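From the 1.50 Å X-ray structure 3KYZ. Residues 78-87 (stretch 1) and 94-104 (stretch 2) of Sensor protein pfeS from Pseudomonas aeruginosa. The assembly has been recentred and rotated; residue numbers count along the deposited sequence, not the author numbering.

Stretch 1 78-87: SHLTFMRKLD
Stretch 2 (94-104) LQDELPYVSIE

Around the bridge, M83–K85 and Y100–S102 run in the same sense; taken end to end, the two stretches diverge in direction. Stretch 2 forms a strand over 100-104. Stretch 1 has no regular helix or strand, but its backbone is extended at 83-85, with phi/psi of -83/169, -125/145 and -86/162. The register pairs M83 with Y100, R84 with V101 and K85 with S102, at CA-CA distances of 5.0, 4.9 and 5.4 Å. Together the segments bury 626 Å².

R84 and V101 make a single beta bridge. R84 N donates to Y100 O at 2.9 Å (158° at the hydrogen). S102 N donates to R84 O at 2.9 Å (165°). R84 thus reaches the residues before and after its partner, as a parallel bridge requires. V101 CA also lies 3.3 Å from R84 O in a CA-H...O contact, so the backbones pack tightly here.

Beyond the bridge, waters fill the gaps. Water 1 donates to F82 O (2.8 Å) and accepts from Y100 N (2.9 Å). Water 3 donates to S102 O (2.7 Å) and accepts from L86 N (2.8 Å). Each water stands between an NH and a carbonyl on opposing backbones, extending the ladder without direct contact.

Y100 is the largest bump, with 113 Å² covered. Its CA-to-CB bond points sideways, but the ring comes nearer to stretch 1 (chi1 -66°, m; chi2 -84°). H79 points toward it and covers one ring face (chi1 -56°, m; chi2 163°). The rings form an offset stack, with centroids 4.4 Å apart and planes at 11°. H79 CB sits 3.6 Å from the Y100 ring centroid, only 7° off the ring normal. The offset places Y100 OH over a face of the imidazole, 3.3 Å from H79 NE2.

The selenomethionine M83 fills the next hollow. Its CA-to-CB bond points toward stretch 2, with chi1 -58° (m), chi2 -163° (t) and chi3 -78° (m). M83 CG lies 4.0 Å from Y100 CB, and M83 CE lies 3.8 Å from S102 CB. The side chain therefore spans from the base of the tyrosine to the small S102, which also points toward stretch 1 (chi1 177°, t). M83 CA is 3.2 Å from Y100 O.

A second apolar patch involves L86, V101 and I103. L86 (m, t) starts sideways, but its end comes nearer. L86 CD2 meets V101 CG1 at 3.7 Å, and L86 CD1 meets I103 CG1 at 4.0 Å. V101 is t; I103 is m, t. The end of L86 thus fits against both branched side chains.

The R84 CA-to-CB bond points sideways. R84 CG touches P99 CB at 4.0 Å. Beyond CG the chain folds through m, m, m, chi4 167°, and its end leads away.

At the start of stretch 2, Q95 (m, t, chi3 -80°) points toward F82. Q95 OE1 lies 3.6 Å from F82 CB and approaches its ring obliquely. Water 2 donates to Q95 OE1 at 2.6 Å and, weakly, to F82 O at 3.4 Å. F82 has phi/psi -132/47 and chi1 -52° (m), chi2 -62°.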

ATOM      1  N   SER A  78      -3.244  -4.008   6.006  1.00 11.47           N
ATOM      2  CA  SER A  78      -2.481  -2.851   6.479  1.00 11.65           C
ATOM      3  C   SER A  78      -0.982  -2.971   6.164  1.00 12.47           C
ATOM      4  O   SER A  78      -0.270  -1.965   6.154  1.00 14.86           O
ATOM      5  CB  SER A  78      -2.709  -2.598   7.979  1.00 12.67           C
ATOM      6  OG  SER A  78      -1.951  -3.479   8.800  1.00 15.72           O
ATOM      7  N   HIS A  79      -0.513  -4.190   5.895  1.00 11.96           N
ATOM      8  CA  HIS A  79       0.894  -4.400   5.540  1.00 12.82           C
ATOM      9  C   HIS A  79       1.208  -3.963   4.114  1.00 10.62           C
ATOM     10  O   HIS A  79       2.374  -3.903   3.726  1.00 12.90           O
ATOM     11  CB  HIS A  79       1.274  -5.880   5.621  1.00 14.94           C
ATOM     12  CG  HIS A  79       1.024  -6.519   6.948  1.00 18.98           C
ATOM     13  ND1 HIS A  79       0.987  -7.887   7.112  1.00 22.89           N
ATOM     14  CD2 HIS A  79       0.810  -5.986   8.173  1.00 20.17           C
ATOM     15  CE1 HIS A  79       0.750  -8.169   8.380  1.00 23.12           C
ATOM     16  NE2 HIS A  79       0.636  -7.033   9.045  1.00 24.07           N
ATOM     17  N   LEU A  80       0.171  -3.711   3.324  1.00  9.67           N
ATOM     18  CA  LEU A  80       0.342  -3.474   1.896  1.00  9.97           C
ATOM     19  C   LEU A  80       0.528  -2.014   1.508  1.00  9.58           C
ATOM     20  O   LEU A  80       0.663  -1.711   0.323  1.00 11.15           O
ATOM     21  CB  LEU A  80      -0.868  -4.015   1.135  1.00 10.99           C
ATOM     22  CG  LEU A  80      -1.175  -5.498   1.365  1.00 10.15           C
ATOM     23  CD1 LEU A  80      -2.426  -5.884   0.576  1.00 11.04           C
ATOM     24  CD2 LEU A  80       0.029  -6.386   0.996  1.00 11.42           C
ATOM     25  N   THR A  81       0.529  -1.110   2.483  1.00 11.01           N
ATOM     26  CA  THR A  81       0.424   0.318   2.177  1.00 11.39           C
ATOM     27  C   THR A  81       1.728   1.109   2.231  1.00  9.82           C
ATOM     28  O   THR A  81       1.793   2.217   1.684  1.00 11.09           O
ATOM     29  CB  THR A  81      -0.599   1.017   3.109  1.00 11.60           C
ATOM     30  OG1 THR A  81      -0.229   0.788   4.475  1.00 13.91           O
ATOM     31  CG2 THR A  81      -2.001   0.481   2.868  1.00 13.93           C
ATOM     32  N   PHE A  82       2.756   0.558   2.883  1.00 10.71           N
ATOM     33  CA  PHE A  82       4.021   1.273   3.082  1.00 11.97           C
ATOM     34  C   PHE A  82       5.188   0.372   2.700  1.00 12.46           C
ATOM     35  O   PHE A  82       6.184   0.257   3.429  1.00 13.17           O
ATOM     36  CB  PHE A  82       4.170   1.754   4.534  1.00 12.01           C
ATOM     37  CG  PHE A  82       2.995   2.542   5.040  1.00 13.13           C
ATOM     38  CD1 PHE A  82       2.631   3.741   4.435  1.00 13.90           C
ATOM     39  CD2 PHE A  82       2.268   2.099   6.136  1.00 14.46           C
ATOM     40  CE1 PHE A  82       1.538   4.470   4.906  1.00 15.12           C
ATOM     41  CE2 PHE A  82       1.184   2.826   6.617  1.00 15.95           C
ATOM     42  CZ  PHE A  82       0.816   4.011   5.997  1.00 15.47           C
HETATM   43  N   MSE A  83       5.051  -0.268   1.542  1.00 11.44           N
HETATM   44  CA  MSE A  83       5.994  -1.285   1.107  1.00 11.38           C
HETATM   45  C   MSE A  83       7.236  -0.707   0.451  1.00 12.03           C
HETATM   46  O   MSE A  83       7.294   0.494   0.159  1.00 15.00           O
HETATM   47  CB  MSE A  83       5.295  -2.276   0.175  1.00 12.14           C
HETATM   48  CG  MSE A  83       4.102  -2.953   0.845  1.00 11.50           C
HETATM   49 SE   MSE A  83       3.521  -4.561  -0.060  0.80 15.64          SE
HETATM   50  CE  MSE A  83       2.552  -3.769  -1.532  1.00 13.58           C
ATOM     51  N   ARG A  84       8.231  -1.568   0.238  1.00 12.54           N
ATOM     52  CA  ARG A  84       9.475  -1.189  -0.431  1.00 14.20           C
ATOM     53  C   ARG A  84       9.725  -2.108  -1.617  1.00 13.02           C
ATOM     54  O   ARG A  84       9.417  -3.303  -1.555  1.00 13.88           O
ATOM     55  CB  ARG A  84      10.669  -1.306   0.527  1.00 16.21           C
ATOM     56  CG  ARG A  84      10.452  -0.694   1.902  1.00 18.11           C
ATOM     57  CD  ARG A  84      10.290   0.815   1.827  1.00 20.47           C
ATOM     58  NE  ARG A  84      11.550   1.471   1.496  1.00 22.60           N
ATOM     59  CZ  ARG A  84      11.662   2.741   1.122  1.00 25.56           C
ATOM     60  NH1 ARG A  84      10.579   3.507   1.025  1.00 27.53           N
ATOM     61  NH2 ARG A  84      12.857   3.245   0.843  1.00 26.30           N
ATOM     62  N   LYS A  85      10.290  -1.565  -2.692  1.00 13.53           N
ATOM     63  CA  LYS A  85      10.750  -2.400  -3.801  1.00 13.74           C
ATOM     64  C   LYS A  85      12.165  -2.900  -3.540  1.00 15.55           C
ATOM     65  O   LYS A  85      12.884  -2.348  -2.703  1.00 16.65           O
ATOM     66  CB  LYS A  85      10.682  -1.645  -5.127  1.00 15.21           C
ATOM     67  CG  LYS A  85       9.257  -1.355  -5.588  1.00 16.11           C
ATOM     68  CD  LYS A  85       9.259  -0.821  -7.006  1.00 18.95           C
ATOM     69  CE  LYS A  85       7.860  -0.419  -7.450  1.00 22.50           C
ATOM     70  NZ  LYS A  85       7.851   0.089  -8.849  1.00 26.67           N
ATOM     71  N   LEU A  86      12.564  -3.943  -4.262  1.00 14.91           N
ATOM     72  CA  LEU A  86      13.828  -4.627  -3.986  1.00 17.60           C
ATOM     73  C   LEU A  86      15.060  -3.725  -4.042  1.00 19.27           C
ATOM     74  O   LEU A  86      16.049  -3.989  -3.351  1.00 21.59           O
ATOM     75  CB  LEU A  86      14.020  -5.809  -4.934  1.00 18.47           C
ATOM     76  CG  LEU A  86      13.170  -7.044  -4.615  1.00 19.20           C
ATOM     77  CD1 LEU A  86      13.217  -8.048  -5.760  1.00 20.41           C
ATOM     78  CD2 LEU A  86      13.628  -7.687  -3.315  1.00 19.78           C
ATOM     79  N   ASP A  87      15.022  -2.685  -4.870  1.00 19.31           N
ATOM     80  CA  ASP A  87      16.194  -1.817  -5.013  1.00 22.34           C
ATOM     81  C   ASP A  87      16.104  -0.507  -4.238  1.00 20.81           C
ATOM     82  O   ASP A  87      16.906   0.408  -4.448  1.00 23.53           O
ATOM     83  CB  ASP A  87      16.525  -1.561  -6.483  1.00 27.44           C
ATOM     84  CG  ASP A  87      15.398  -0.899  -7.235  1.00 33.11           C
ATOM     85  OD1 ASP A  87      14.247  -0.899  -6.741  1.00 31.01           O
ATOM     86  OD2 ASP A  87      15.672  -0.382  -8.341  1.00 37.69           O
ATOM     87  N   LEU A  94      11.539   3.720  10.299  1.00 48.90           N
ATOM     88  CA  LEU A  94      10.267   4.436  10.199  1.00 48.26           C
ATOM     89  C   LEU A  94       9.087   3.774  10.915  1.00 47.36           C
ATOM     90  O   LEU A  94       8.234   4.467  11.471  1.00 48.63           O
ATOM     91  CB  LEU A  94       9.921   4.690   8.726  1.00 48.54           C
ATOM     92  CG  LEU A  94       9.667   6.140   8.304  1.00 48.09           C
ATOM     93  CD1 LEU A  94      10.725   7.079   8.868  1.00 48.41           C
ATOM     94  CD2 LEU A  94       9.606   6.245   6.788  1.00 47.39           C
ATOM     95  N   GLN A  95       9.033   2.445  10.906  1.00 44.89           N
ATOM     96  CA  GLN A  95       7.884   1.741  11.475  1.00 43.18           C
ATOM     97  C   GLN A  95       8.214   0.690  12.535  1.00 42.37           C
ATOM     98  O   GLN A  95       7.326  -0.021  13.007  1.00 43.31           O
ATOM     99  CB  GLN A  95       7.046   1.111  10.367  1.00 43.77           C
ATOM    100  CG  GLN A  95       6.305   2.127   9.525  1.00 43.55           C
ATOM    101  CD  GLN A  95       5.076   1.541   8.880  1.00 44.23           C
ATOM    102  OE1 GLN A  95       5.164   0.859   7.860  1.00 40.55           O
ATOM    103  NE2 GLN A  95       3.915   1.798   9.474  1.00 45.88           N
ATOM    104  N   ASP A  96       9.485   0.591  12.905  1.00 41.31           N
ATOM    105  CA  ASP A  96       9.906  -0.329  13.958  1.00 40.07           C
ATOM    106  C   ASP A  96       9.466  -1.769  13.680  1.00 37.00           C
ATOM    107  O   ASP A  96       8.964  -2.464  14.563  1.00 38.61           O
ATOM    108  CB  ASP A  96       9.369   0.129  15.315  1.00 43.99           C
ATOM    109  CG  ASP A  96      10.051  -0.567  16.472  1.00 48.17           C
ATOM    110  OD1 ASP A  96      11.163  -1.103  16.267  1.00 50.34           O
ATOM    111  OD2 ASP A  96       9.480  -0.575  17.583  1.00 52.01           O
ATOM    112  N   GLU A  97       9.662  -2.206  12.444  1.00 32.90           N
ATOM    113  CA  GLU A  97       9.380  -3.580  12.048  1.00 29.91           C
ATOM    114  C   GLU A  97      10.119  -3.829  10.749  1.00 23.25           C
ATOM    115  O   GLU A  97      10.507  -2.883  10.059  1.00 24.10           O
ATOM    116  CB  GLU A  97       7.880  -3.794  11.836  1.00 31.25           C
ATOM    117  CG  GLU A  97       7.303  -2.946  10.710  1.00 33.87           C
ATOM    118  CD  GLU A  97       5.812  -3.150  10.502  1.00 37.41           C
ATOM    119  OE1 GLU A  97       5.248  -2.500   9.594  1.00 35.33           O
ATOM    120  OE2 GLU A  97       5.204  -3.957  11.238  1.00 42.03           O
ATOM    121  N   LEU A  98      10.327  -5.095  10.407  1.00 19.42           N
ATOM    122  CA  LEU A  98      10.964  -5.413   9.139  1.00 18.41           C
ATOM    123  C   LEU A  98      10.077  -4.969   7.975  1.00 16.88           C
ATOM    124  O   LEU A  98       8.847  -5.098   8.031  1.00 18.41           O
ATOM    125  CB  LEU A  98      11.293  -6.907   9.067  1.00 18.37           C
ATOM    126  CG  LEU A  98      12.456  -7.293   9.987  1.00 21.40           C
ATOM    127  CD1 LEU A  98      12.468  -8.786  10.285  1.00 21.41           C
ATOM    128  CD2 LEU A  98      13.782  -6.844   9.386  1.00 23.59           C
ATOM    129  N   PRO A  99      10.696  -4.434   6.913  1.00 16.89           N
ATOM    130  CA  PRO A  99       9.918  -3.899   5.786  1.00 16.89           C
ATOM    131  C   PRO A  99       9.115  -4.970   5.051  1.00 13.91           C
ATOM    132  O   PRO A  99       9.541  -6.128   4.972  1.00 14.73           O
ATOM    133  CB  PRO A  99      10.991  -3.361   4.832  1.00 20.54           C
ATOM    134  CG  PRO A  99      12.239  -3.279   5.622  1.00 22.11           C
ATOM    135  CD  PRO A  99      12.147  -4.266   6.734  1.00 19.84           C
ATOM    136  N   TYR A 100       7.966  -4.577   4.513  1.00 13.15           N
ATOM    137  CA  TYR A 100       7.233  -5.444   3.593  1.00 11.74           C
ATOM    138  C   TYR A 100       7.701  -5.139   2.184  1.00 11.26           C
ATOM    139  O   TYR A 100       7.636  -3.993   1.735  1.00 13.04           O
ATOM    140  CB  TYR A 100       5.720  -5.248   3.729  1.00 12.55           C
ATOM    141  CG  TYR A 100       5.223  -5.697   5.078  1.00 12.17           C
ATOM    142  CD1 TYR A 100       4.921  -7.033   5.315  1.00 14.09           C
ATOM    143  CD2 TYR A 100       5.073  -4.790   6.119  1.00 15.36           C
ATOM    144  CE1 TYR A 100       4.484  -7.456   6.553  1.00 13.97           C
ATOM    145  CE2 TYR A 100       4.639  -5.197   7.352  1.00 16.49           C
ATOM    146  CZ  TYR A 100       4.345  -6.533   7.568  1.00 14.53           C
ATOM    147  OH  TYR A 100       3.905  -6.932   8.797  1.00 18.41           O
ATOM    148  N   VAL A 101       8.202  -6.165   1.503  1.00 10.91           N
ATOM    149  CA  VAL A 101       8.778  -5.999   0.180  1.00 11.77           C
ATOM    150  C   VAL A 101       7.778  -6.417  -0.893  1.00 11.44           C
ATOM    151  O   VAL A 101       7.204  -7.508  -0.829  1.00 12.51           O
ATOM    152  CB  VAL A 101      10.074  -6.823   0.042  1.00 12.48           C
ATOM    153  CG1 VAL A 101      10.699  -6.618  -1.332  1.00 13.27           C
ATOM    154  CG2 VAL A 101      11.054  -6.450   1.154  1.00 15.48           C
ATOM    155  N   SER A 102       7.564  -5.526  -1.859  1.00 11.29           N
ATOM    156  CA  SER A 102       6.630  -5.732  -2.959  1.00 11.14           C
ATOM    157  C   SER A 102       7.405  -6.113  -4.214  1.00 10.55           C
ATOM    158  O   SER A 102       8.304  -5.383  -4.640  1.00 11.88           O
ATOM    159  CB  SER A 102       5.876  -4.431  -3.226  1.00 10.93           C
ATOM    160  OG  SER A 102       5.002  -4.538  -4.333  1.00 12.40           O
ATOM    161  N   ILE A 103       7.064  -7.254  -4.802  1.00 10.56           N
ATOM    162  CA  ILE A 103       7.770  -7.746  -5.987  1.00 11.56           C
ATOM    163  C   ILE A 103       6.766  -8.182  -7.054  1.00 11.12           C
ATOM    164  O   ILE A 103       6.068  -9.190  -6.901  1.00 12.03           O
ATOM    165  CB  ILE A 103       8.707  -8.932  -5.660  1.00 12.17           C
ATOM    166  CG1 ILE A 103       9.540  -8.659  -4.399  1.00 13.21           C
ATOM    167  CG2 ILE A 103       9.599  -9.248  -6.869  1.00 13.70           C
ATOM    168  CD1 ILE A 103      10.212  -9.916  -3.811  1.00 15.45           C
ATOM    169  N   GLU A 104       6.686  -7.417  -8.135  1.00 12.49           N
ATOM    170  CA  GLU A 104       5.718  -7.696  -9.189  1.00 14.16           C
ATOM    171  C   GLU A 104       5.925  -9.086  -9.779  1.00 14.69           C
ATOM    172  O   GLU A 104       7.055  -9.567  -9.886  1.00 13.93           O
ATOM    173  CB  GLU A 104       5.840  -6.654 -10.308  1.00 16.46           C
ATOM    174  CG  GLU A 104       7.141  -6.772 -11.117  1.00 19.85           C
ATOM    175  CD  GLU A 104       7.266  -5.732 -12.229  1.00 24.62           C
ATOM    176  OE1 GLU A 104       6.511  -4.744 -12.209  1.00 28.19           O
ATOM    177  OE2 GLU A 104       8.127  -5.901 -13.123  1.00 27.21           O
TER
HETATM  178  O   HOH W   1       7.114  -1.878   4.926  1.00 27.14           O
HETATM  179  O   HOH W   2       7.174   1.554   6.365  1.00 47.08           O
HETATM  180  O   HOH W   3      10.651  -5.119  -5.996  1.00 17.38           O